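Local atomic coordinates of chintase (Rhizomucor miehei, PDB entry 5YUQ), a protein that is a family 18 glycoside hydrolase that breaks down chitin by hydrolysing its beta-1,4-linked N-acetylglucosamine chains, apparently through an active site enclosed as a tunnel. Residues 232-240 against 281-289; 244-252 against 305-314. All blocks are in the same frame, centred on the assembly; numbering follows the deposited sequence.

The two contacts belong to one family 18 glycosidase region, with centres about 16 Å apart and on the same side of the chain's centre. Their segments alternate along the sequence: 232-240, 244-252, 281-289, then 305-314. Contact 1 pairs the outer part of strand 228-240, whose beginning lies beside barrel strand 346-350, with the short strand 284-286. Contact 2 lies farther out, where the loop following strand 228-240 packs on the hairpin of strands 302-307 and 312-317. Strand 322-325 connects the two, pairing with both 228-240 and 312-317. Consistent with the alpha+beta insertion of many family 18 chitinases, strand 284-286, the loop and the hairpin all lie between the seventh barrel strand (228-240) and the eighth (346-350).

Contact 1 of 2, residues 232-240 against 281-289; sequences VPFYGRVSK and YSGQYIWRT
Gly-236 and Tyr-285 form the hydrogen-bonded pair at the heart of the antiparallel pairing of strands 235-240 and 284-286. Gly-236 N reaches Tyr-285 O at 2.7 Å in an almost straight bond, and Tyr-285 N returns one to Gly-236 O. Farther along, Val-238 N binds Gly-283 O at 2.9 Å. Packing is tight here: Val-238 CG2 lies 3.5 Å from that same carbonyl oxygen, and Val-238 CG1 rests 3.6 Å from Tyr-285 CD2. At the other end Trp-287 N, in the first turn of its helix, donates to Phe-234 O.

The face bearing Tyr-235, Arg-237 and Gln-284 is looser, the last two being partly exposed. A bend at chi3 (-61°) turns Arg-237 NE onto Ser-282 O at 2.9 Å, with the oxygen in the guanidinium plane, while NH2 makes a salt bridge with Asp-182. Gln-284 crosses Tyr-235 at about a right angle, its OE1 over one ring face and its NE2 bonded to Thr-266; Tyr-235 OH also binds Asp-182. Strand 322-325 flanks 235-240 with Leu-324 against Val-238 and Tyr-285, and helices 329-341 and 360-363 pack on Phe-234 beside the barrel strand 346-350.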
ATOM      1  N   VAL A 232      -3.388  -4.992  -2.706  1.00 12.00           N
ATOM      2  CA  VAL A 232      -4.834  -4.833  -2.696  1.00 12.33           C
ATOM      3  C   VAL A 232      -5.254  -4.362  -1.315  1.00 15.15           C
ATOM      4  O   VAL A 232      -4.578  -4.632  -0.327  1.00 12.87           O
ATOM      5  CB  VAL A 232      -5.565  -6.163  -3.055  1.00 12.94           C
ATOM      6  CG1 VAL A 232      -4.983  -6.760  -4.336  1.00 13.66           C
ATOM      7  CG2 VAL A 232      -5.466  -7.171  -1.912  1.00 12.55           C
ATOM      8  N   PRO A 233      -6.370  -3.631  -1.244  1.00 13.46           N
ATOM      9  CA  PRO A 233      -6.846  -3.069   0.020  1.00 13.29           C
ATOM     10  C   PRO A 233      -7.913  -3.933   0.684  1.00 13.22           C
ATOM     11  O   PRO A 233      -8.722  -4.559  -0.011  1.00 14.13           O
ATOM     12  CB  PRO A 233      -7.468  -1.745  -0.425  1.00 13.31           C
ATOM     13  CG  PRO A 233      -8.046  -2.072  -1.774  1.00 12.69           C
ATOM     14  CD  PRO A 233      -7.089  -3.072  -2.405  1.00 13.03           C
ATOM     15  N   PHE A 234      -7.909  -3.969   2.014  1.00 12.83           N
ATOM     16  CA  PHE A 234      -9.005  -4.590   2.767  1.00 10.75           C
ATOM     17  C   PHE A 234      -9.912  -3.501   3.336  1.00 11.89           C
ATOM     18  O   PHE A 234     -10.562  -3.682   4.370  1.00 12.71           O
ATOM     19  CB  PHE A 234      -8.473  -5.479   3.895  1.00 13.36           C
ATOM     20  CG  PHE A 234      -8.083  -6.876   3.461  1.00 13.43           C
ATOM     21  CD1 PHE A 234      -7.880  -7.190   2.122  1.00 12.93           C
ATOM     22  CD2 PHE A 234      -7.931  -7.880   4.405  1.00 11.50           C
ATOM     23  CE1 PHE A 234      -7.521  -8.497   1.741  1.00 12.73           C
ATOM     24  CE2 PHE A 234      -7.577  -9.174   4.033  1.00 12.77           C
ATOM     25  CZ  PHE A 234      -7.365  -9.478   2.701  1.00 14.33           C
ATOM     26  N   TYR A 235      -9.953  -2.370   2.635  1.00 12.72           N
ATOM     27  CA  TYR A 235     -10.768  -1.223   3.017  1.00 12.30           C
ATOM     28  C   TYR A 235     -11.240  -0.536   1.750  1.00 13.52           C
ATOM     29  O   TYR A 235     -10.719  -0.796   0.659  1.00 14.16           O
ATOM     30  CB  TYR A 235      -9.932  -0.227   3.833  1.00 13.19           C
ATOM     31  CG  TYR A 235      -8.785   0.386   3.039  1.00 12.42           C
ATOM     32  CD1 TYR A 235      -7.576  -0.287   2.893  1.00 13.21           C
ATOM     33  CD2 TYR A 235      -8.919   1.625   2.435  1.00 14.35           C
ATOM     34  CE1 TYR A 235      -6.543   0.253   2.165  1.00 14.10           C
ATOM     35  CE2 TYR A 235      -7.885   2.179   1.698  1.00 15.39           C
ATOM     36  CZ  TYR A 235      -6.699   1.488   1.572  1.00 14.89           C
ATOM     37  OH  TYR A 235      -5.643   2.004   0.849  1.00 18.41           O
ATOM     38  N   GLY A 236     -12.214   0.353   1.907  1.00 12.68           N
ATOM     39  CA  GLY A 236     -12.638   1.222   0.834  1.00 13.97           C
ATOM     40  C   GLY A 236     -12.522   2.665   1.285  1.00 15.05           C
ATOM     41  O   GLY A 236     -12.033   2.939   2.384  1.00 13.08           O
ATOM     42  N   ARG A 237     -12.962   3.587   0.442  1.00 12.28           N
ATOM     43  CA  ARG A 237     -12.921   5.006   0.797  1.00 15.23           C
ATOM     44  C   ARG A 237     -14.225   5.680   0.432  1.00 16.14           C
ATOM     45  O   ARG A 237     -14.804   5.392  -0.617  1.00 15.45           O
ATOM     46  CB  ARG A 237     -11.764   5.711   0.088  1.00 16.64           C
ATOM     47  CG  ARG A 237     -11.822   7.236   0.176  1.00 19.95           C
ATOM     48  CD  ARG A 237     -10.486   7.894  -0.178  1.00 21.77           C
ATOM     49  NE  ARG A 237      -9.440   7.464   0.745  1.00 22.56           N
ATOM     50  CZ  ARG A 237      -8.586   6.485   0.491  1.00 19.09           C
ATOM     51  NH1 ARG A 237      -8.628   5.853  -0.677  1.00 22.62           N
ATOM     52  NH2 ARG A 237      -7.681   6.148   1.395  1.00 24.09           N
ATOM     53  N   VAL A 238     -14.700   6.564   1.307  1.00 15.12           N
ATOM     54  CA  VAL A 238     -15.854   7.379   0.975  1.00 12.50           C
ATOM     55  C   VAL A 238     -15.445   8.733   0.405  1.00 14.93           C
ATOM     56  O   VAL A 238     -14.433   9.314   0.804  1.00 16.09           O
ATOM     57  CB  VAL A 238     -16.814   7.577   2.179  1.00 17.06           C
ATOM     58  CG1 VAL A 238     -17.470   6.257   2.553  1.00 17.40           C
ATOM     59  CG2 VAL A 238     -16.084   8.191   3.366  1.00 15.83           C
ATOM     60  N   SER A 239     -16.216   9.195  -0.570  1.00 14.77           N
ATOM     61  CA  SER A 239     -16.117  10.555  -1.076  1.00 13.04           C
ATOM     62  C   SER A 239     -17.500  11.168  -0.966  1.00 13.05           C
ATOM     63  O   SER A 239     -18.504  10.459  -0.886  1.00 15.61           O
ATOM     64  CB  SER A 239     -15.682  10.559  -2.537  1.00 12.80           C
ATOM     65  OG  SER A 239     -14.380  10.016  -2.683  1.00 15.75           O
ATOM     66  N   LYS A 240     -17.560  12.489  -0.967  1.00 13.31           N
ATOM     67  CA  LYS A 240     -18.842  13.176  -0.944  1.00 14.76           C
ATOM     68  C   LYS A 240     -19.198  13.606  -2.359  1.00 14.57           C
ATOM     69  O   LYS A 240     -18.489  14.416  -2.956  1.00 14.92           O
ATOM     70  CB  LYS A 240     -18.760  14.410  -0.055  1.00 15.31           C
ATOM     71  CG  LYS A 240     -20.105  15.121   0.087  1.00 19.20           C
ATOM     72  CD  LYS A 240     -19.986  16.378   0.916  1.00 20.14           C
ATOM     73  CE  LYS A 240     -21.376  16.950   1.182  1.00 19.57           C
ATOM     74  NZ  LYS A 240     -21.302  18.208   1.966  1.00 24.25           N
ATOM     75  N   TYR A 281      -9.334  13.839   7.787  1.00 19.74           N
ATOM     76  CA  TYR A 281      -9.816  12.472   7.662  1.00 17.76           C
ATOM     77  C   TYR A 281      -9.257  11.853   6.386  1.00 20.11           C
ATOM     78  O   TYR A 281      -8.868  12.569   5.467  1.00 22.11           O
ATOM     79  CB  TYR A 281     -11.343  12.440   7.618  1.00 18.81           C
ATOM     80  CG  TYR A 281     -12.008  12.857   8.903  1.00 21.21           C
ATOM     81  CD1 TYR A 281     -11.890  12.084  10.048  1.00 22.93           C
ATOM     82  CD2 TYR A 281     -12.780  14.010   8.964  1.00 26.54           C
ATOM     83  CE1 TYR A 281     -12.508  12.453  11.222  1.00 28.44           C
ATOM     84  CE2 TYR A 281     -13.408  14.385  10.141  1.00 24.03           C
ATOM     85  CZ  TYR A 281     -13.262  13.602  11.264  1.00 28.44           C
ATOM     86  OH  TYR A 281     -13.877  13.959  12.441  1.00 30.96           O
ATOM     87  N   SER A 282      -9.232  10.522   6.332  1.00 19.10           N
ATOM     88  CA  SER A 282      -8.752   9.817   5.149  1.00 24.48           C
ATOM     89  C   SER A 282      -9.907   9.262   4.335  1.00 20.81           C
ATOM     90  O   SER A 282      -9.752   8.973   3.148  1.00 18.28           O
ATOM     91  CB  SER A 282      -7.832   8.670   5.547  1.00 22.75           C
ATOM     92  OG  SER A 282      -8.544   7.681   6.263  1.00 26.00           O
ATOM     93  N   GLY A 283     -11.060   9.106   4.980  1.00 17.57           N
ATOM     94  CA  GLY A 283     -12.229   8.540   4.326  1.00 15.08           C
ATOM     95  C   GLY A 283     -12.235   7.030   4.364  1.00 15.49           C
ATOM     96  O   GLY A 283     -13.108   6.396   3.777  1.00 16.11           O
ATOM     97  N   GLN A 284     -11.267   6.463   5.077  1.00 16.71           N
ATOM     98  CA  GLN A 284     -11.105   5.014   5.161  1.00 18.08           C
ATOM     99  C   GLN A 284     -12.339   4.344   5.757  1.00 17.23           C
ATOM    100  O   GLN A 284     -12.923   4.818   6.732  1.00 16.37           O
ATOM    101  CB  GLN A 284      -9.861   4.677   5.978  1.00 17.78           C
ATOM    102  CG  GLN A 284      -9.626   3.186   6.186  1.00 20.85           C
ATOM    103  CD  GLN A 284      -8.364   2.909   6.978  1.00 25.50           C
ATOM    104  OE1 GLN A 284      -7.280   2.765   6.409  1.00 26.80           O
ATOM    105  NE2 GLN A 284      -8.500   2.837   8.304  1.00 27.89           N
ATOM    106  N   TYR A 285     -12.727   3.232   5.150  1.00 16.51           N
ATOM    107  CA  TYR A 285     -13.884   2.473   5.571  1.00 17.97           C
ATOM    108  C   TYR A 285     -13.443   1.017   5.491  1.00 16.74           C
ATOM    109  O   TYR A 285     -13.337   0.465   4.398  1.00 15.40           O
ATOM    110  CB  TYR A 285     -15.012   2.749   4.579  1.00 19.78           C
ATOM    111  CG  TYR A 285     -16.388   2.857   5.184  1.00 18.50           C
ATOM    112  CD1 TYR A 285     -17.114   1.722   5.477  1.00 21.43           C
ATOM    113  CD2 TYR A 285     -16.968   4.094   5.422  1.00 21.21           C
ATOM    114  CE1 TYR A 285     -18.365   1.798   6.010  1.00 22.58           C
ATOM    115  CE2 TYR A 285     -18.244   4.183   5.966  1.00 19.70           C
ATOM    116  CZ  TYR A 285     -18.927   3.026   6.254  1.00 20.17           C
ATOM    117  OH  TYR A 285     -20.192   3.081   6.793  1.00 27.68           O
ATOM    118  N   ILE A 286     -13.150   0.390   6.627  1.00 13.56           N
ATOM    119  CA  ILE A 286     -12.547  -0.947   6.562  1.00 12.14           C
ATOM    120  C   ILE A 286     -13.578  -2.033   6.292  1.00 15.37           C
ATOM    121  O   ILE A 286     -14.769  -1.858   6.547  1.00 14.51           O
ATOM    122  CB  ILE A 286     -11.717  -1.304   7.812  1.00 14.07           C
ATOM    123  CG1 ILE A 286     -12.612  -1.417   9.048  1.00 14.61           C
ATOM    124  CG2 ILE A 286     -10.607  -0.283   8.026  1.00 15.37           C
ATOM    125  CD1 ILE A 286     -11.934  -2.144  10.196  1.00 18.81           C
ATOM    126  N   TRP A 287     -13.120  -3.157   5.762  1.00 13.12           N
ATOM    127  CA  TRP A 287     -14.031  -4.222   5.379  1.00 12.96           C
ATOM    128  C   TRP A 287     -14.923  -4.665   6.530  1.00 15.91           C
ATOM    129  O   TRP A 287     -16.109  -4.936   6.321  1.00 14.78           O
ATOM    130  CB  TRP A 287     -13.282  -5.426   4.821  1.00 12.96           C
ATOM    131  CG  TRP A 287     -14.218  -6.560   4.563  1.00 13.06           C
ATOM    132  CD1 TRP A 287     -14.390  -7.676   5.331  1.00 13.91           C
ATOM    133  CD2 TRP A 287     -15.139  -6.675   3.472  1.00 12.66           C
ATOM    134  NE1 TRP A 287     -15.365  -8.478   4.781  1.00 15.51           N
ATOM    135  CE2 TRP A 287     -15.837  -7.887   3.637  1.00 13.42           C
ATOM    136  CE3 TRP A 287     -15.439  -5.872   2.367  1.00 12.60           C
ATOM    137  CZ2 TRP A 287     -16.808  -8.320   2.735  1.00 14.44           C
ATOM    138  CZ3 TRP A 287     -16.404  -6.298   1.473  1.00 16.12           C
ATOM    139  CH2 TRP A 287     -17.080  -7.511   1.664  1.00 15.31           C
ATOM    140  N   ARG A 288     -14.378  -4.742   7.736  1.00 15.31           N
ATOM    141  CA  ARG A 288     -15.174  -5.205   8.887  1.00 18.03           C
ATOM    142  C   ARG A 288     -16.463  -4.365   8.979  1.00 17.05           C
ATOM    143  O   ARG A 288     -17.490  -4.921   9.252  1.00 17.64           O
ATOM    144  CB  ARG A 288     -14.463  -5.145  10.210  1.00 20.40           C
ATOM    145  CG  ARG A 288     -13.295  -6.095  10.332  1.00 22.16           C
ATOM    146  CD  ARG A 288     -12.479  -5.983  11.602  1.00 20.29           C
ATOM    147  NE  ARG A 288     -13.207  -6.495  12.764  1.00 21.82           N
ATOM    148  CZ  ARG A 288     -13.306  -7.774  13.067  1.00 27.50           C
ATOM    149  NH1 ARG A 288     -12.716  -8.727  12.358  1.00 20.06           N
ATOM    150  NH2 ARG A 288     -13.982  -8.111  14.124  1.00 26.31           N
ATOM    151  N   THR A 289     -16.337  -3.049   8.792  1.00 17.37           N
ATOM    152  CA  THR A 289     -17.485  -2.149   8.856  1.00 15.30           C
ATOM    153  C   THR A 289     -18.442  -2.380   7.695  1.00 16.88           C
ATOM    154  O   THR A 289     -19.659  -2.422   7.882  1.00 16.26           O
ATOM    155  CB  THR A 289     -17.037  -0.687   8.835  1.00 15.91           C
ATOM    156  OG1 THR A 289     -16.030  -0.482   9.836  1.00 17.54           O
ATOM    157  CG2 THR A 289     -18.222   0.233   9.102  1.00 17.10           C
TER

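Contact 2 of 2, residues 244-252 against 305-314; sequences PITASTGLY and YWDDISKTPY
Leu-251 projects from the loop and sits squarely on the Tyr-314 ring: CB is 3.8 Å from the ring centroid and only 8° off its normal, a CH-pi contact. Its CG lies anti to the backbone N (chi1 167°), and chi2 then turns the CD1 branch to within 3.8 Å of Tyr-314 CG. Tyr-305 CB lies against the opposite face, toward the rim. Ile-245 CG2 fits against both tyrosines, 3.9 Å from Tyr-305 CE2 and at the edge of the Tyr-314 ring. Strands 305-307 and 312-314 form a beta-hairpin, with a G1 bulge in which Lys-311 and Thr-312 both face Asp-307 and an Asx motif in which Asp-307 OD2 accepts from Ser-310 N; Ser-310 OG donates to the same oxygen. Tyr-252 pokes its hydroxyl into the recess between Asp-307, Ile-309 and Ser-310; its OH is 2.7 Å from Asp-307 OD2, though this bond is weak, and the ring and carboxylate planes stand 73° apart. Waters fill in between the surfaces. One joins Thr-246 O and Gly-250 N to Tyr-314 OH, a second links Ile-245 O with Tyr-305 OH, and a third bridges Leu-251 N to Asp-307 OD1.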
ATOM      1  N   PRO A 244     -26.670  13.239  -6.226  1.00 14.69           N
ATOM      2  CA  PRO A 244     -26.828  11.814  -5.909  1.00 13.13           C
ATOM      3  C   PRO A 244     -26.334  10.887  -7.018  1.00 17.80           C
ATOM      4  O   PRO A 244     -26.350  11.252  -8.199  1.00 19.80           O
ATOM      5  CB  PRO A 244     -28.343  11.662  -5.731  1.00 17.82           C
ATOM      6  CG  PRO A 244     -28.797  13.050  -5.306  1.00 15.31           C
ATOM      7  CD  PRO A 244     -27.933  13.990  -6.085  1.00 12.72           C
ATOM      8  N   ILE A 245     -25.876   9.705  -6.621  1.00 16.30           N
ATOM      9  CA  ILE A 245     -25.611   8.637  -7.570  1.00 15.49           C
ATOM     10  C   ILE A 245     -26.906   7.862  -7.765  1.00 16.95           C
ATOM     11  O   ILE A 245     -27.666   7.654  -6.817  1.00 19.08           O
ATOM     12  CB  ILE A 245     -24.472   7.733  -7.078  1.00 16.98           C
ATOM     13  CG1 ILE A 245     -23.128   8.415  -7.344  1.00 16.07           C
ATOM     14  CG2 ILE A 245     -24.527   6.354  -7.744  1.00 16.28           C
ATOM     15  CD1 ILE A 245     -21.936   7.609  -6.874  1.00 14.58           C
ATOM     16  N   THR A 246     -27.180   7.489  -9.011  1.00 19.82           N
ATOM     17  CA  THR A 246     -28.346   6.686  -9.336  1.00 22.01           C
ATOM     18  C   THR A 246     -27.935   5.520 -10.219  1.00 23.91           C
ATOM     19  O   THR A 246     -26.751   5.304 -10.468  1.00 22.08           O
ATOM     20  CB  THR A 246     -29.418   7.508 -10.081  1.00 24.99           C
ATOM     21  OG1 THR A 246     -28.944   7.833 -11.391  1.00 24.12           O
ATOM     22  CG2 THR A 246     -29.757   8.787  -9.328  1.00 26.13           C
ATOM     23  N   ALA A 247     -28.920   4.770 -10.703  1.00 25.70           N
ATOM     24  CA  ALA A 247     -28.642   3.660 -11.608  1.00 24.92           C
ATOM     25  C   ALA A 247     -28.070   4.165 -12.926  1.00 24.85           C
ATOM     26  O   ALA A 247     -27.454   3.406 -13.673  1.00 30.77           O
ATOM     27  CB  ALA A 247     -29.904   2.857 -11.861  1.00 28.37           C
ATOM     28  N   SER A 248     -28.289   5.446 -13.211  1.00 26.39           N
ATOM     29  CA  SER A 248     -27.887   6.040 -14.483  1.00 25.45           C
ATOM     30  C   SER A 248     -26.534   6.736 -14.445  1.00 25.38           C
ATOM     31  O   SER A 248     -25.907   6.913 -15.484  1.00 28.05           O
ATOM     32  CB  SER A 248     -28.936   7.053 -14.952  1.00 30.83           C
ATOM     33  OG  SER A 248     -30.127   6.412 -15.364  1.00 42.86           O
ATOM     34  N   THR A 249     -26.084   7.146 -13.262  1.00 20.58           N
ATOM     35  CA  THR A 249     -24.907   8.011 -13.187  1.00 20.39           C
ATOM     36  C   THR A 249     -23.590   7.261 -13.286  1.00 19.86           C
ATOM     37  O   THR A 249     -22.601   7.807 -13.771  1.00 22.22           O
ATOM     38  CB  THR A 249     -24.861   8.816 -11.889  1.00 19.25           C
ATOM     39  OG1 THR A 249     -24.727   7.920 -10.783  1.00 18.00           O
ATOM     40  CG2 THR A 249     -26.116   9.666 -11.731  1.00 20.15           C
ATOM     41  N   GLY A 250     -23.571   6.023 -12.809  1.00 21.46           N
ATOM     42  CA  GLY A 250     -22.320   5.303 -12.678  1.00 18.70           C
ATOM     43  C   GLY A 250     -21.536   5.888 -11.519  1.00 21.77           C
ATOM     44  O   GLY A 250     -22.053   6.710 -10.751  1.00 18.72           O
ATOM     45  N   LEU A 251     -20.281   5.471 -11.402  1.00 18.45           N
ATOM     46  CA  LEU A 251     -19.423   5.869 -10.294  1.00 19.97           C
ATOM     47  C   LEU A 251     -18.794   7.240 -10.490  1.00 17.35           C
ATOM     48  O   LEU A 251     -18.578   7.974  -9.527  1.00 16.31           O
ATOM     49  CB  LEU A 251     -18.311   4.824 -10.117  1.00 16.40           C
ATOM     50  CG  LEU A 251     -17.122   5.173  -9.215  1.00 16.48           C
ATOM     51  CD1 LEU A 251     -17.564   5.325  -7.764  1.00 14.66           C
ATOM     52  CD2 LEU A 251     -16.025   4.104  -9.335  1.00 15.03           C
ATOM     53  N   TYR A 252     -18.486   7.582 -11.737  1.00 17.17           N
ATOM     54  CA  TYR A 252     -17.556   8.680 -12.006  1.00 16.30           C
ATOM     55  C   TYR A 252     -18.224  10.049 -12.023  1.00 19.08           C
ATOM     56  O   TYR A 252     -18.244  10.736 -13.043  1.00 21.23           O
ATOM     57  CB  TYR A 252     -16.795   8.400 -13.305  1.00 18.50           C
ATOM     58  CG  TYR A 252     -16.054   7.079 -13.246  1.00 17.95           C
ATOM     59  CD1 TYR A 252     -14.847   6.969 -12.571  1.00 16.87           C
ATOM     60  CD2 TYR A 252     -16.581   5.937 -13.838  1.00 19.38           C
ATOM     61  CE1 TYR A 252     -14.172   5.762 -12.498  1.00 18.65           C
ATOM     62  CE2 TYR A 252     -15.918   4.720 -13.766  1.00 21.05           C
ATOM     63  CZ  TYR A 252     -14.715   4.644 -13.095  1.00 21.52           C
ATOM     64  OH  TYR A 252     -14.046   3.449 -13.026  1.00 18.51           O
ATOM     65  N   TYR A 305     -23.567  -0.978  -6.148  1.00 14.39           N
ATOM     66  CA  TYR A 305     -23.413  -1.093  -7.590  1.00 15.30           C
ATOM     67  C   TYR A 305     -22.104  -1.801  -7.895  1.00 16.27           C
ATOM     68  O   TYR A 305     -21.296  -2.059  -7.003  1.00 16.37           O
ATOM     69  CB  TYR A 305     -23.356   0.294  -8.225  1.00 17.69           C
ATOM     70  CG  TYR A 305     -24.578   1.154  -7.993  1.00 18.89           C
ATOM     71  CD1 TYR A 305     -25.662   1.092  -8.857  1.00 21.81           C
ATOM     72  CD2 TYR A 305     -24.639   2.038  -6.928  1.00 16.16           C
ATOM     73  CE1 TYR A 305     -26.787   1.879  -8.655  1.00 22.27           C
ATOM     74  CE2 TYR A 305     -25.769   2.824  -6.716  1.00 15.64           C
ATOM     75  CZ  TYR A 305     -26.825   2.742  -7.592  1.00 19.48           C
ATOM     76  OH  TYR A 305     -27.945   3.526  -7.393  1.00 19.77           O
ATOM     77  N   TRP A 306     -21.891  -2.104  -9.166  1.00 16.93           N
ATOM     78  CA  TRP A 306     -20.616  -2.654  -9.606  1.00 16.66           C
ATOM     79  C   TRP A 306     -20.141  -1.790 -10.740  1.00 16.47           C
ATOM     80  O   TRP A 306     -20.921  -1.439 -11.629  1.00 18.82           O
ATOM     81  CB  TRP A 306     -20.786  -4.090 -10.091  1.00 15.01           C
ATOM     82  CG  TRP A 306     -19.519  -4.708 -10.653  1.00 15.15           C
ATOM     83  CD1 TRP A 306     -19.142  -4.755 -11.962  1.00 18.44           C
ATOM     84  CD2 TRP A 306     -18.495  -5.378  -9.912  1.00 15.10           C
ATOM     85  NE1 TRP A 306     -17.931  -5.412 -12.079  1.00 19.24           N
ATOM     86  CE2 TRP A 306     -17.522  -5.808 -10.833  1.00 16.85           C
ATOM     87  CE3 TRP A 306     -18.313  -5.665  -8.555  1.00 17.40           C
ATOM     88  CZ2 TRP A 306     -16.378  -6.502 -10.438  1.00 15.12           C
ATOM     89  CZ3 TRP A 306     -17.184  -6.349  -8.163  1.00 16.73           C
ATOM     90  CH2 TRP A 306     -16.233  -6.770  -9.099  1.00 15.91           C
ATOM     91  N   ASP A 307     -18.864  -1.423 -10.716  1.00 15.58           N
ATOM     92  CA  ASP A 307     -18.301  -0.669 -11.821  1.00 16.12           C
ATOM     93  C   ASP A 307     -17.568  -1.624 -12.752  1.00 18.65           C
ATOM     94  O   ASP A 307     -16.515  -2.168 -12.401  1.00 18.97           O
ATOM     95  CB  ASP A 307     -17.343   0.405 -11.321  1.00 15.24           C
ATOM     96  CG  ASP A 307     -16.705   1.163 -12.452  1.00 17.50           C
ATOM     97  OD1 ASP A 307     -17.449   1.655 -13.325  1.00 22.62           O
ATOM     98  OD2 ASP A 307     -15.462   1.265 -12.494  1.00 17.83           O
ATOM     99  N   ASP A 308     -18.127  -1.832 -13.938  1.00 21.68           N
ATOM    100  CA  ASP A 308     -17.549  -2.783 -14.884  1.00 20.61           C
ATOM    101  C   ASP A 308     -16.183  -2.341 -15.419  1.00 19.48           C
ATOM    102  O   ASP A 308     -15.364  -3.182 -15.754  1.00 19.44           O
ATOM    103  CB  ASP A 308     -18.516  -3.062 -16.040  1.00 26.32           C
ATOM    104  CG  ASP A 308     -18.063  -4.217 -16.915  1.00 26.46           C
ATOM    105  OD1 ASP A 308     -17.648  -5.263 -16.369  1.00 33.53           O
ATOM    106  OD2 ASP A 308     -18.115  -4.077 -18.154  1.00 34.80           O
ATOM    107  N   ILE A 309     -15.924  -1.039 -15.494  1.00 19.60           N
ATOM    108  CA  ILE A 309     -14.618  -0.581 -15.971  1.00 19.78           C
ATOM    109  C   ILE A 309     -13.483  -0.973 -15.024  1.00 22.12           C
ATOM    110  O   ILE A 309     -12.504  -1.599 -15.441  1.00 19.30           O
ATOM    111  CB  ILE A 309     -14.596   0.941 -16.212  1.00 23.30           C
ATOM    112  CG1 ILE A 309     -15.375   1.282 -17.483  1.00 26.47           C
ATOM    113  CG2 ILE A 309     -13.163   1.442 -16.330  1.00 22.96           C
ATOM    114  CD1 ILE A 309     -15.588   2.769 -17.699  1.00 31.53           C
ATOM    115  N   SER A 310     -13.627  -0.625 -13.747  1.00 16.53           N
ATOM    116  CA  SER A 310     -12.564  -0.838 -12.767  1.00 16.80           C
ATOM    117  C   SER A 310     -12.624  -2.213 -12.126  1.00 15.47           C
ATOM    118  O   SER A 310     -11.688  -2.615 -11.441  1.00 15.44           O
ATOM    119  CB  SER A 310     -12.612   0.236 -11.675  1.00 16.09           C
ATOM    120  OG  SER A 310     -13.781   0.109 -10.889  1.00 16.30           O
ATOM    121  N   LYS A 311     -13.722  -2.931 -12.365  1.00 14.68           N
ATOM    122  CA  LYS A 311     -13.992  -4.223 -11.737  1.00 14.97           C
ATOM    123  C   LYS A 311     -14.009  -4.115 -10.219  1.00 14.44           C
ATOM    124  O   LYS A 311     -13.395  -4.932  -9.536  1.00 14.52           O
ATOM    125  CB  LYS A 311     -12.970  -5.290 -12.160  1.00 13.97           C
ATOM    126  CG  LYS A 311     -12.692  -5.342 -13.650  1.00 17.49           C
ATOM    127  CD  LYS A 311     -13.926  -5.778 -14.421  1.00 20.60           C
ATOM    128  CE  LYS A 311     -13.658  -5.716 -15.922  1.00 26.26           C
ATOM    129  NZ  LYS A 311     -14.891  -5.962 -16.732  1.00 31.69           N
ATOM    130  N   THR A 312     -14.733  -3.123  -9.696  1.00 15.74           N
ATOM    131  CA  THR A 312     -14.868  -2.941  -8.248  1.00 13.87           C
ATOM    132  C   THR A 312     -16.287  -2.541  -7.876  1.00 13.06           C
ATOM    133  O   THR A 312     -16.988  -1.925  -8.682  1.00 15.09           O
ATOM    134  CB  THR A 312     -13.911  -1.851  -7.705  1.00 10.75           C
ATOM    135  OG1 THR A 312     -14.175  -0.603  -8.359  1.00 14.80           O
ATOM    136  CG2 THR A 312     -12.452  -2.233  -7.938  1.00 13.17           C
ATOM    137  N   PRO A 313     -16.701  -2.873  -6.645  1.00 11.99           N
ATOM    138  CA  PRO A 313     -18.033  -2.476  -6.178  1.00 13.28           C
ATOM    139  C   PRO A 313     -18.000  -1.047  -5.671  1.00 12.98           C
ATOM    140  O   PRO A 313     -16.950  -0.550  -5.261  1.00 12.21           O
ATOM    141  CB  PRO A 313     -18.275  -3.423  -5.002  1.00 13.56           C
ATOM    142  CG  PRO A 313     -16.884  -3.641  -4.443  1.00 11.48           C
ATOM    143  CD  PRO A 313     -15.998  -3.720  -5.663  1.00 13.97           C
ATOM    144  N   TYR A 314     -19.147  -0.385  -5.701  1.00 14.47           N
ATOM    145  CA  TYR A 314     -19.255   0.895  -5.041  1.00 12.70           C
ATOM    146  C   TYR A 314     -20.663   1.029  -4.522  1.00 15.16           C
ATOM    147  O   TYR A 314     -21.554   0.291  -4.938  1.00 15.52           O
ATOM    148  CB  TYR A 314     -18.881   2.053  -5.974  1.00 14.40           C
ATOM    149  CG  TYR A 314     -19.780   2.237  -7.174  1.00 15.72           C
ATOM    150  CD1 TYR A 314     -19.606   1.475  -8.326  1.00 17.31           C
ATOM    151  CD2 TYR A 314     -20.778   3.197  -7.171  1.00 15.39           C
ATOM    152  CE1 TYR A 314     -20.417   1.659  -9.430  1.00 17.21           C
ATOM    153  CE2 TYR A 314     -21.588   3.386  -8.266  1.00 18.10           C
ATOM    154  CZ  TYR A 314     -21.412   2.614  -9.386  1.00 18.83           C
ATOM    155  OH  TYR A 314     -22.227   2.801 -10.473  1.00 18.67           O
TER
HETATM  156  O   HOH W   1     -27.926   5.241  -5.415  1.00 18.22           O
HETATM  157  O   HOH W   2     -24.821   3.855 -11.321  1.00 20.38           O
HETATM  158  O   HOH W   3     -19.690   3.264 -13.255  1.00 23.72           O